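Local coordinates for protein eukaryotic initiation factor 4F subunit p150 (PDB 2VSO) that scaffolds assembly of the translation apparatus at the mRNA cap as the large subunit of eIF4F, this piece being its middle, eIF4A-binding MIF4G domain, at residues C[192-195]-C[196-200]; C[252-255]-C[256-260]; C[273-276]-C[277-281]. One frame throughout, in Å; residues are numbered along the deposited sequence.

Contact 1 (C[192-195]-C[196-200]); sequences KMMF and ECFRR
K192 and E196 make the first i to i+4 link of this helical turn, a slack one, since E196 N reaches K192 O in a weak bond of 3.4 Å. At the next step C197 N donates to M193 O over 3.1 Å. M194 does most of the side-chain work. Its CG stands anti to the backbone N (chi1 -160°), and the chain then bends at both following torsions, turning the thioether forward toward the next turn. CG lies 3.9 Å from CE1 on the rim of the F198 ring, while the terminal methyl CE reaches both that ring and C197, packing on CB of C197 at 3.4 Å and lying near its SG. Between CG and CE the sulfur makes a Met-aromatic contact, SD standing 5.3 Å from the centroid of the F198 ring in an oblique approach. The backbone bond of the same pair is almost straight, F198 N to M194 O at 3.1 Å with an N-H...O angle of 174°. F195 continues the ladder through its carbonyl to R199 N, although the position of that oxygen is less certain. In the all-helical MIF4G domain this one turn of helix 191-206 touches four other helices. M194 leans on helices 163-185 and 211-228, F195 and F198 both meet F228 and touch helix 242-257, and M193 and E196 rest against H134 of helix 122-139.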
ATOM      1  N   LYS C 192      30.020 -10.925  -8.379  1.00 95.49           N
ATOM      2  CA  LYS C 192      30.269 -10.425  -9.729  1.00 92.40           C
ATOM      3  C   LYS C 192      29.008  -9.830 -10.338  1.00 81.84           C
ATOM      4  O   LYS C 192      29.078  -8.871 -11.105  1.00 89.35           O
ATOM      5  CB  LYS C 192      30.854 -11.515 -10.639  1.00107.35           C
ATOM      6  CG  LYS C 192      29.826 -12.396 -11.348  1.00122.68           C
ATOM      7  CD  LYS C 192      30.483 -13.260 -12.426  1.00122.19           C
ATOM      8  CE  LYS C 192      29.494 -14.230 -13.068  1.00116.15           C
ATOM      9  NZ  LYS C 192      30.124 -15.043 -14.152  1.00111.57           N
ATOM     10  N   MET C 193      27.857 -10.390  -9.984  1.00 70.37           N
ATOM     11  CA  MET C 193      26.587  -9.890 -10.506  1.00 63.06           C
ATOM     12  C   MET C 193      26.083  -8.688  -9.695  1.00 72.55           C
ATOM     13  O   MET C 193      25.335  -7.849 -10.203  1.00 54.46           O
ATOM     14  CB  MET C 193      25.540 -11.005 -10.546  1.00 48.93           C
ATOM     15  CG  MET C 193      24.212 -10.575 -11.150  1.00 69.02           C
ATOM     16  SD  MET C 193      24.162 -10.481 -12.957  1.00 63.66           S
ATOM     17  CE  MET C 193      24.255 -12.226 -13.363  1.00410.44           C
ATOM     18  N   MET C 194      26.504  -8.612  -8.435  1.00 67.50           N
ATOM     19  CA  MET C 194      26.194  -7.479  -7.577  1.00 55.40           C
ATOM     20  C   MET C 194      27.056  -6.264  -7.961  1.00 59.67           C
ATOM     21  O   MET C 194      26.648  -5.118  -7.780  1.00 50.36           O
ATOM     22  CB  MET C 194      26.424  -7.867  -6.120  1.00 51.73           C
ATOM     23  CG  MET C 194      25.714  -7.006  -5.104  1.00 56.19           C
ATOM     24  SD  MET C 194      23.930  -7.175  -5.140  1.00 54.20           S
ATOM     25  CE  MET C 194      23.511  -5.839  -6.241  1.00 64.53           C
ATOM     26  N   PHE C 195      28.245  -6.518  -8.506  1.00 54.69           N
ATOM     27  CA  PHE C 195      29.098  -5.434  -8.985  1.00 46.67           C
ATOM     28  C   PHE C 195      28.482  -4.852 -10.234  1.00 55.35           C
ATOM     29  O   PHE C 195      28.511  -3.644 -10.456  1.00 65.86           O
ATOM     30  CB  PHE C 195      30.519  -5.923  -9.304  1.00 38.10           C
ATOM     31  CG  PHE C 195      31.436  -5.979  -8.114  1.00 54.00           C
ATOM     32  CD1 PHE C 195      31.397  -7.050  -7.238  1.00 63.52           C
ATOM     33  CD2 PHE C 195      32.347  -4.962  -7.876  1.00 75.98           C
ATOM     34  CE1 PHE C 195      32.242  -7.100  -6.140  1.00 65.11           C
ATOM     35  CE2 PHE C 195      33.197  -5.006  -6.774  1.00 69.07           C
ATOM     36  CZ  PHE C 195      33.144  -6.076  -5.910  1.00 63.96           C
ATOM     37  N   GLU C 196      27.921  -5.726 -11.058  1.00 56.80           N
ATOM     38  CA  GLU C 196      27.425  -5.309 -12.350  1.00 60.26           C
ATOM     39  C   GLU C 196      26.182  -4.503 -12.086  1.00 41.22           C
ATOM     40  O   GLU C 196      25.872  -3.559 -12.802  1.00 66.34           O
ATOM     41  CB  GLU C 196      27.133  -6.530 -13.219  1.00 79.53           C
ATOM     42  CG  GLU C 196      27.241  -6.293 -14.717  1.00 86.22           C
ATOM     43  CD  GLU C 196      26.948  -7.547 -15.509  1.00 86.79           C
ATOM     44  OE1 GLU C 196      26.061  -7.518 -16.391  1.00 93.65           O
ATOM     45  OE2 GLU C 196      27.596  -8.572 -15.226  1.00 77.81           O
ATOM     46  N   CYS C 197      25.495  -4.869 -11.014  1.00 59.58           N
ATOM     47  CA  CYS C 197      24.280  -4.185 -10.577  1.00 68.36           C
ATOM     48  C   CYS C 197      24.543  -2.764 -10.076  1.00 61.22           C
ATOM     49  O   CYS C 197      23.989  -1.799 -10.610  1.00 45.66           O
ATOM     50  CB  CYS C 197      23.605  -4.990  -9.486  1.00 56.77           C
ATOM     51  SG  CYS C 197      21.857  -4.928  -9.577  1.00 76.37           S
ATOM     52  N   PHE C 198      25.391  -2.644  -9.057  1.00 49.35           N
ATOM     53  CA  PHE C 198      25.830  -1.336  -8.577  1.00 49.16           C
ATOM     54  C   PHE C 198      26.469  -0.526  -9.697  1.00 56.89           C
ATOM     55  O   PHE C 198      26.313   0.687  -9.767  1.00 69.57           O
ATOM     56  CB  PHE C 198      26.810  -1.484  -7.410  1.00 40.62           C
ATOM     57  CG  PHE C 198      26.146  -1.795  -6.085  1.00 56.36           C
ATOM     58  CD1 PHE C 198      26.441  -2.963  -5.402  1.00 44.68           C
ATOM     59  CD2 PHE C 198      25.235  -0.910  -5.519  1.00 53.79           C
ATOM     60  CE1 PHE C 198      25.840  -3.247  -4.192  1.00 52.55           C
ATOM     61  CE2 PHE C 198      24.623  -1.188  -4.300  1.00 39.74           C
ATOM     62  CZ  PHE C 198      24.931  -2.354  -3.635  1.00 50.63           C
ATOM     63  N   ARG C 199      27.184  -1.215 -10.576  1.00 65.94           N
ATOM     64  CA  ARG C 199      27.821  -0.604 -11.731  1.00 70.26           C
ATOM     65  C   ARG C 199      26.788   0.110 -12.605  1.00 69.45           C
ATOM     66  O   ARG C 199      27.012   1.221 -13.072  1.00 73.20           O
ATOM     67  CB  ARG C 199      28.528  -1.690 -12.532  1.00 78.09           C
ATOM     68  CG  ARG C 199      29.729  -1.245 -13.347  1.00 95.57           C
ATOM     69  CD  ARG C 199      30.344  -2.458 -14.059  1.00105.41           C
ATOM     70  NE  ARG C 199      31.401  -2.095 -14.997  1.00113.19           N
ATOM     71  CZ  ARG C 199      32.681  -1.970 -14.663  1.00124.15           C
ATOM     72  NH1 ARG C 199      33.064  -2.177 -13.410  1.00131.34           N
ATOM     73  NH2 ARG C 199      33.578  -1.636 -15.581  1.00118.65           N
ATOM     74  N   ARG C 200      25.650  -0.539 -12.812  1.00 66.94           N
ATOM     75  CA  ARG C 200      24.578   0.007 -13.635  1.00 61.06           C
ATOM     76  C   ARG C 200      23.884   1.174 -12.960  1.00 71.19           C
ATOM     77  O   ARG C 200      23.550   2.161 -13.616  1.00 57.96           O
ATOM     78  CB  ARG C 200      23.557  -1.090 -13.956  1.00 61.84           C
ATOM     79  CG  ARG C 200      22.272  -0.603 -14.604  1.00 79.77           C
ATOM     80  CD  ARG C 200      22.492  -0.059 -16.008  1.00 92.45           C
ATOM     81  NE  ARG C 200      21.328   0.694 -16.479  1.00 99.54           N
ATOM     82  CZ  ARG C 200      21.312   1.444 -17.578  1.00104.24           C
ATOM     83  NH1 ARG C 200      22.399   1.551 -18.333  1.00122.93           N
ATOM     84  NH2 ARG C 200      20.207   2.091 -17.920  1.00 90.11           N
TER

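Contact 2 (C[252-255]-C[256-260])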
ATOM      1  N   ILE C 252      29.062   9.520  -4.701  1.00 56.99           N
ATOM      2  CA  ILE C 252      28.152  10.000  -5.729  1.00 60.56           C
ATOM      3  C   ILE C 252      26.897  10.474  -5.053  1.00 61.54           C
ATOM      4  O   ILE C 252      26.218  11.377  -5.540  1.00 79.73           O
ATOM      5  CB  ILE C 252      27.780   8.880  -6.731  1.00 55.21           C
ATOM      6  CG1 ILE C 252      28.927   8.629  -7.709  1.00 45.43           C
ATOM      7  CG2 ILE C 252      26.527   9.233  -7.501  1.00 53.74           C
ATOM      8  CD1 ILE C 252      28.672   7.462  -8.606  1.00 61.92           C
ATOM      9  N   LEU C 253      26.597   9.847  -3.920  1.00 67.01           N
ATOM     10  CA  LEU C 253      25.403  10.150  -3.150  1.00 61.71           C
ATOM     11  C   LEU C 253      25.601  11.392  -2.288  1.00 64.49           C
ATOM     12  O   LEU C 253      24.684  12.185  -2.125  1.00 73.25           O
ATOM     13  CB  LEU C 253      25.012   8.955  -2.278  1.00 43.36           C
ATOM     14  CG  LEU C 253      24.673   7.618  -2.941  1.00 56.65           C
ATOM     15  CD1 LEU C 253      24.004   6.687  -1.925  1.00 45.28           C
ATOM     16  CD2 LEU C 253      23.788   7.789  -4.187  1.00 45.37           C
ATOM     17  N   ASP C 254      26.792  11.557  -1.726  1.00 61.71           N
ATOM     18  CA  ASP C 254      27.105  12.776  -0.992  1.00 67.12           C
ATOM     19  C   ASP C 254      26.972  13.969  -1.928  1.00 69.98           C
ATOM     20  O   ASP C 254      26.438  15.009  -1.553  1.00 70.66           O
ATOM     21  CB  ASP C 254      28.512  12.722  -0.399  1.00 75.33           C
ATOM     22  CG  ASP C 254      28.607  11.795   0.796  1.00 90.22           C
ATOM     23  OD1 ASP C 254      27.549  11.387   1.325  1.00 94.16           O
ATOM     24  OD2 ASP C 254      29.744  11.472   1.204  1.00 87.77           O
ATOM     25  N   ASN C 255      27.456  13.802  -3.149  1.00 75.17           N
ATOM     26  CA  ASN C 255      27.319  14.813  -4.181  1.00 78.74           C
ATOM     27  C   ASN C 255      25.854  15.101  -4.423  1.00 76.68           C
ATOM     28  O   ASN C 255      25.419  16.247  -4.343  1.00 85.62           O
ATOM     29  CB  ASN C 255      27.983  14.345  -5.477  1.00 86.94           C
ATOM     30  CG  ASN C 255      27.940  15.395  -6.565  1.00109.29           C
ATOM     31  OD1 ASN C 255      27.526  16.529  -6.333  1.00118.84           O
ATOM     32  ND2 ASN C 255      28.371  15.022  -7.764  1.00120.36           N
ATOM     33  N   ILE C 256      25.091  14.050  -4.704  1.00 56.10           N
ATOM     34  CA  ILE C 256      23.666  14.190  -4.976  1.00 53.68           C
ATOM     35  C   ILE C 256      22.924  14.930  -3.874  1.00 59.54           C
ATOM     36  O   ILE C 256      22.071  15.773  -4.145  1.00 76.30           O
ATOM     37  CB  ILE C 256      23.004  12.833  -5.202  1.00 56.55           C
ATOM     38  CG1 ILE C 256      23.219  12.389  -6.653  1.00 58.01           C
ATOM     39  CG2 ILE C 256      21.521  12.915  -4.875  1.00 43.88           C
ATOM     40  CD1 ILE C 256      23.007  10.914  -6.884  1.00 70.39           C
ATOM     41  N   ILE C 257      23.247  14.611  -2.629  1.00 77.51           N
ATOM     42  CA  ILE C 257      22.639  15.285  -1.492  1.00 78.45           C
ATOM     43  C   ILE C 257      23.052  16.749  -1.489  1.00 90.63           C
ATOM     44  O   ILE C 257      22.216  17.638  -1.349  1.00105.75           O
ATOM     45  CB  ILE C 257      23.085  14.656  -0.155  1.00 60.62           C
ATOM     46  CG1 ILE C 257      22.468  13.271   0.044  1.00 43.34           C
ATOM     47  CG2 ILE C 257      22.717  15.565   0.992  1.00 60.81           C
ATOM     48  CD1 ILE C 257      23.184  12.452   1.086  1.00 38.87           C
ATOM     49  N   GLN C 258      24.348  16.988  -1.659  1.00 93.37           N
ATOM     50  CA  GLN C 258      24.918  18.320  -1.516  1.00104.49           C
ATOM     51  C   GLN C 258      24.829  19.170  -2.780  1.00106.23           C
ATOM     52  O   GLN C 258      25.530  20.170  -2.881  1.00125.04           O
ATOM     53  CB  GLN C 258      26.388  18.230  -1.099  1.00116.87           C
ATOM     54  CG  GLN C 258      26.662  17.402   0.144  1.00130.23           C
ATOM     55  CD  GLN C 258      28.142  17.106   0.317  1.00141.68           C
ATOM     56  OE1 GLN C 258      28.991  17.732  -0.322  1.00146.37           O
ATOM     57  NE2 GLN C 258      28.459  16.147   1.181  1.00137.89           N
ATOM     58  N   THR C 259      24.007  18.777  -3.751  1.00 77.38           N
ATOM     59  CA  THR C 259      23.852  19.585  -4.967  1.00 62.26           C
ATOM     60  C   THR C 259      22.496  19.414  -5.639  1.00 80.33           C
ATOM     61  O   THR C 259      21.777  20.389  -5.850  1.00 93.78           O
ATOM     62  CB  THR C 259      24.953  19.315  -6.032  1.00122.19           C
ATOM     63  OG1 THR C 259      24.939  17.935  -6.418  1.00122.21           O
ATOM     64  CG2 THR C 259      26.337  19.695  -5.519  1.00117.80           C
ATOM     65  N   ALA C 260      22.156  18.180  -5.992  1.00 90.89           N
ATOM     66  CA  ALA C 260      20.916  17.907  -6.710  1.00 89.54           C
ATOM     67  C   ALA C 260      19.690  18.394  -5.947  1.00 86.10           C
ATOM     68  O   ALA C 260      19.723  18.543  -4.726  1.00 79.77           O
ATOM     69  CB  ALA C 260      20.795  16.429  -7.018  1.00 93.91           C
TER
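N255 and T259 carry the polar side of this contact, their side chains lying askew to one another where the helix gives way to a loop. N255 swings CG away from its own amide nitrogen (chi1 -177°), which brings the amide oxygen to the same hydroxyl that faces the backbone carbonyl. T259 OG1 consequently sits 2.7 Å from N255 O and 2.9 Å from N255 OD1, within reach of both oxygens. The threonine methyl CG2 is also near the amide oxygen, N255 OD1, at 3.5 Å. The hydroxyl thus meets a carbonyl of the last turn just where Q258, the first residue to leave helical backbone angles, ends the regular pattern.

A different relation holds between I256 and I252. The two isoleucines cross at a slant, CD1 of I256 meeting the CG2 branch of I252 at 3.9 Å, while the same methyl lies 4.2 Å from CD2 of L253. The I256 methyl CD1 therefore touches two side chains of the preceding turn. Q258 instead lays its chain across the backbone: its CG is close to D254 O, and NE2 comes within 3.8 Å of D254 CB. Its N-H bonds to D254 O at 2.9 Å, the final regular i to i+4 link.

This is the C-terminal end of a helix in the MIF4G fold, with its apolar side chains turned to neighbouring helices and loops. I252 and L253 rest on helix 191-206, I256 touches the loop residues P209 and I262, and L253, I256 and I257 pack against helix 264-278.

Contact 3 (C[273-276]-C[277-281])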
ATOM      1  N   ILE C 273      21.419   6.167   5.042  1.00 46.63           N
ATOM      2  CA  ILE C 273      22.380   5.091   4.711  1.00 78.34           C
ATOM      3  C   ILE C 273      23.817   5.560   4.864  1.00 69.71           C
ATOM      4  O   ILE C 273      24.682   4.775   5.230  1.00 61.77           O
ATOM      5  CB  ILE C 273      22.218   4.426   3.302  1.00 56.02           C
ATOM      6  CG1 ILE C 273      21.377   5.285   2.370  1.00 59.79           C
ATOM      7  CG2 ILE C 273      21.707   2.979   3.410  1.00 49.38           C
ATOM      8  CD1 ILE C 273      22.202   6.174   1.488  1.00 59.59           C
ATOM      9  N   LYS C 274      24.051   6.842   4.590  1.00 61.95           N
ATOM     10  CA  LYS C 274      25.374   7.441   4.731  1.00 54.36           C
ATOM     11  C   LYS C 274      25.848   7.375   6.180  1.00 45.44           C
ATOM     12  O   LYS C 274      27.008   7.103   6.440  1.00 73.12           O
ATOM     13  CB  LYS C 274      25.364   8.880   4.232  1.00 28.86           C
ATOM     14  CG  LYS C 274      26.690   9.404   3.744  1.00 48.09           C
ATOM     15  CD  LYS C 274      27.749   9.396   4.824  1.00 76.47           C
ATOM     16  CE  LYS C 274      29.141   9.353   4.220  1.00 85.75           C
ATOM     17  NZ  LYS C 274      30.194   9.499   5.251  1.00 99.28           N
ATOM     18  N   GLU C 275      24.938   7.592   7.120  1.00 42.77           N
ATOM     19  CA  GLU C 275      25.282   7.525   8.534  1.00 66.12           C
ATOM     20  C   GLU C 275      25.330   6.084   8.977  1.00 66.14           C
ATOM     21  O   GLU C 275      26.128   5.719   9.833  1.00 73.03           O
ATOM     22  CB  GLU C 275      24.281   8.294   9.406  1.00 62.54           C
ATOM     23  CG  GLU C 275      24.458   8.008  10.899  1.00 83.64           C
ATOM     24  CD  GLU C 275      23.427   8.687  11.785  1.00 92.60           C
ATOM     25  OE1 GLU C 275      23.602   8.670  13.026  1.00 92.46           O
ATOM     26  OE2 GLU C 275      22.446   9.235  11.246  1.00 98.15           O
ATOM     27  N   LEU C 276      24.460   5.267   8.395  1.00 52.58           N
ATOM     28  CA  LEU C 276      24.415   3.852   8.726  1.00 54.36           C
ATOM     29  C   LEU C 276      25.697   3.119   8.327  1.00 57.81           C
ATOM     30  O   LEU C 276      26.179   2.286   9.073  1.00 41.40           O
ATOM     31  CB  LEU C 276      23.199   3.173   8.104  1.00 46.83           C
ATOM     32  CG  LEU C 276      23.074   1.684   8.440  1.00 52.91           C
ATOM     33  CD1 LEU C 276      23.115   1.477   9.932  1.00 49.78           C
ATOM     34  CD2 LEU C 276      21.811   1.103   7.865  1.00 60.24           C
ATOM     35  N   ARG C 277      26.247   3.431   7.157  1.00 45.29           N
ATOM     36  CA  ARG C 277      27.459   2.773   6.701  1.00 51.17           C
ATOM     37  C   ARG C 277      28.693   3.386   7.351  1.00 65.81           C
ATOM     38  O   ARG C 277      29.571   2.675   7.819  1.00 78.79           O
ATOM     39  CB  ARG C 277      27.572   2.774   5.160  1.00 33.42           C
ATOM     40  CG  ARG C 277      29.005   2.827   4.666  1.00 46.63           C
ATOM     41  CD  ARG C 277      29.249   1.932   3.456  1.00 53.17           C
ATOM     42  NE  ARG C 277      30.658   1.555   3.287  1.00 44.85           N
ATOM     43  CZ  ARG C 277      31.516   2.191   2.498  1.00 69.14           C
ATOM     44  NH1 ARG C 277      31.127   3.253   1.809  1.00 89.04           N
ATOM     45  NH2 ARG C 277      32.770   1.770   2.401  1.00 73.58           N
ATOM     46  N   HIS C 278      28.739   4.708   7.404  1.00 68.30           N
ATOM     47  CA  HIS C 278      29.924   5.408   7.868  1.00 59.59           C
ATOM     48  C   HIS C 278      30.057   5.514   9.393  1.00 72.69           C
ATOM     49  O   HIS C 278      31.111   5.214   9.944  1.00 79.41           O
ATOM     50  CB  HIS C 278      29.989   6.797   7.237  1.00 59.04           C
ATOM     51  CG  HIS C 278      31.213   7.567   7.608  1.00 52.89           C
ATOM     52  ND1 HIS C 278      31.216   8.522   8.599  1.00 63.52           N
ATOM     53  CD2 HIS C 278      32.478   7.507   7.139  1.00 60.48           C
ATOM     54  CE1 HIS C 278      32.431   9.023   8.717  1.00 66.62           C
ATOM     55  NE2 HIS C 278      33.217   8.422   7.844  1.00 72.83           N
ATOM     56  N   ASP C 279      28.993   5.934  10.071  1.00 55.93           N
ATOM     57  CA  ASP C 279      29.063   6.214  11.502  1.00 69.89           C
ATOM     58  C   ASP C 279      28.653   5.035  12.369  1.00 78.47           C
ATOM     59  O   ASP C 279      29.308   4.736  13.358  1.00 72.39           O
ATOM     60  CB  ASP C 279      28.193   7.423  11.859  1.00 72.40           C
ATOM     61  CG  ASP C 279      28.644   8.694  11.173  1.00 86.04           C
ATOM     62  OD1 ASP C 279      27.769   9.451  10.697  1.00 75.78           O
ATOM     63  OD2 ASP C 279      29.869   8.938  11.108  1.00 98.70           O
ATOM     64  N   LYS C 280      27.553   4.386  12.009  1.00 79.47           N
ATOM     65  CA  LYS C 280      26.992   3.309  12.818  1.00 74.50           C
ATOM     66  C   LYS C 280      27.569   1.951  12.417  1.00 83.85           C
ATOM     67  O   LYS C 280      27.431   0.963  13.133  1.00 98.76           O
ATOM     68  CB  LYS C 280      25.462   3.303  12.716  1.00 56.20           C
ATOM     69  CG  LYS C 280      24.775   4.482  13.395  1.00 87.67           C
ATOM     70  CD  LYS C 280      25.188   4.592  14.863  1.00112.50           C
ATOM     71  CE  LYS C 280      24.541   5.788  15.560  1.00118.68           C
ATOM     72  NZ  LYS C 280      23.079   5.598  15.790  1.00115.53           N
ATOM     73  N   ASN C 281      28.223   1.925  11.262  1.00 79.79           N
ATOM     74  CA  ASN C 281      28.837   0.725  10.709  1.00 75.99           C
ATOM     75  C   ASN C 281      27.886  -0.460  10.518  1.00 79.75           C
ATOM     76  O   ASN C 281      28.280  -1.614  10.695  1.00 86.95           O
ATOM     77  CB  ASN C 281      30.058   0.317  11.532  1.00 94.28           C
ATOM     78  CG  ASN C 281      31.152  -0.291  10.678  1.00110.91           C
ATOM     79  OD1 ASN C 281      30.889  -0.850   9.613  1.00110.58           O
ATOM     80  ND2 ASN C 281      32.387  -0.176  11.136  1.00122.92           N
TER
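K274 reaches forward along its helix to H278, the two side chains running side by side in the same direction. From CB the lysine sends CG out on the side opposite its main-chain nitrogen, and a bend at chi2 (-61°) turns the remainder toward the next turn. CD and CE then pass over CB of H278, CE at 4.0 Å. NZ ends above one face of the imidazole, displaced toward its rim and 3.2 Å from CG of H278. The imidazole has a second polar partner: its ND1 donates to D279 OD2 at 2.9 Å, a His-carboxylate hydrogen bond that the oxygen receives from above the carboxylate plane and that probably limits rotation of the ring.

In the backbone, E275 O accepts from both D279 N and K280 N, each at 2.9 Å, the donors standing at i+4 and i+5. N281 follows with positive phi. E275 OE1 and K280 NZ stand 4.2 Å apart, too far for a salt bridge, though their opposite charges may still attract.

The turn lies near the C-terminal end of the last modelled helix, 264-278, of this MIF4G piece. I273 and L276 face helix 211-228, while R277 packs on helix 242-257 and forms a salt bridge with D247.

How the contacts relate
The three contacts are each local to one helix, so none closes a long loop, and in chain order they follow in series without nesting or crossing. Contact 1 comes first, on helix 191-206; contact 2 ends helix 242-257 and contact 3 lies on helix 264-278. Contacts 1 and 2 have centres 21 Å apart with nearest atoms about 7 Å apart, and contact 1 does not touch contact 3 either. Contacts 2 and 3 do meet, as L253 CD1 lies 3.9 Å from I273 CD1, joining consecutive helices. Helix 242-257 contacts both of the other two, which links all three through the C-terminal part of the chain.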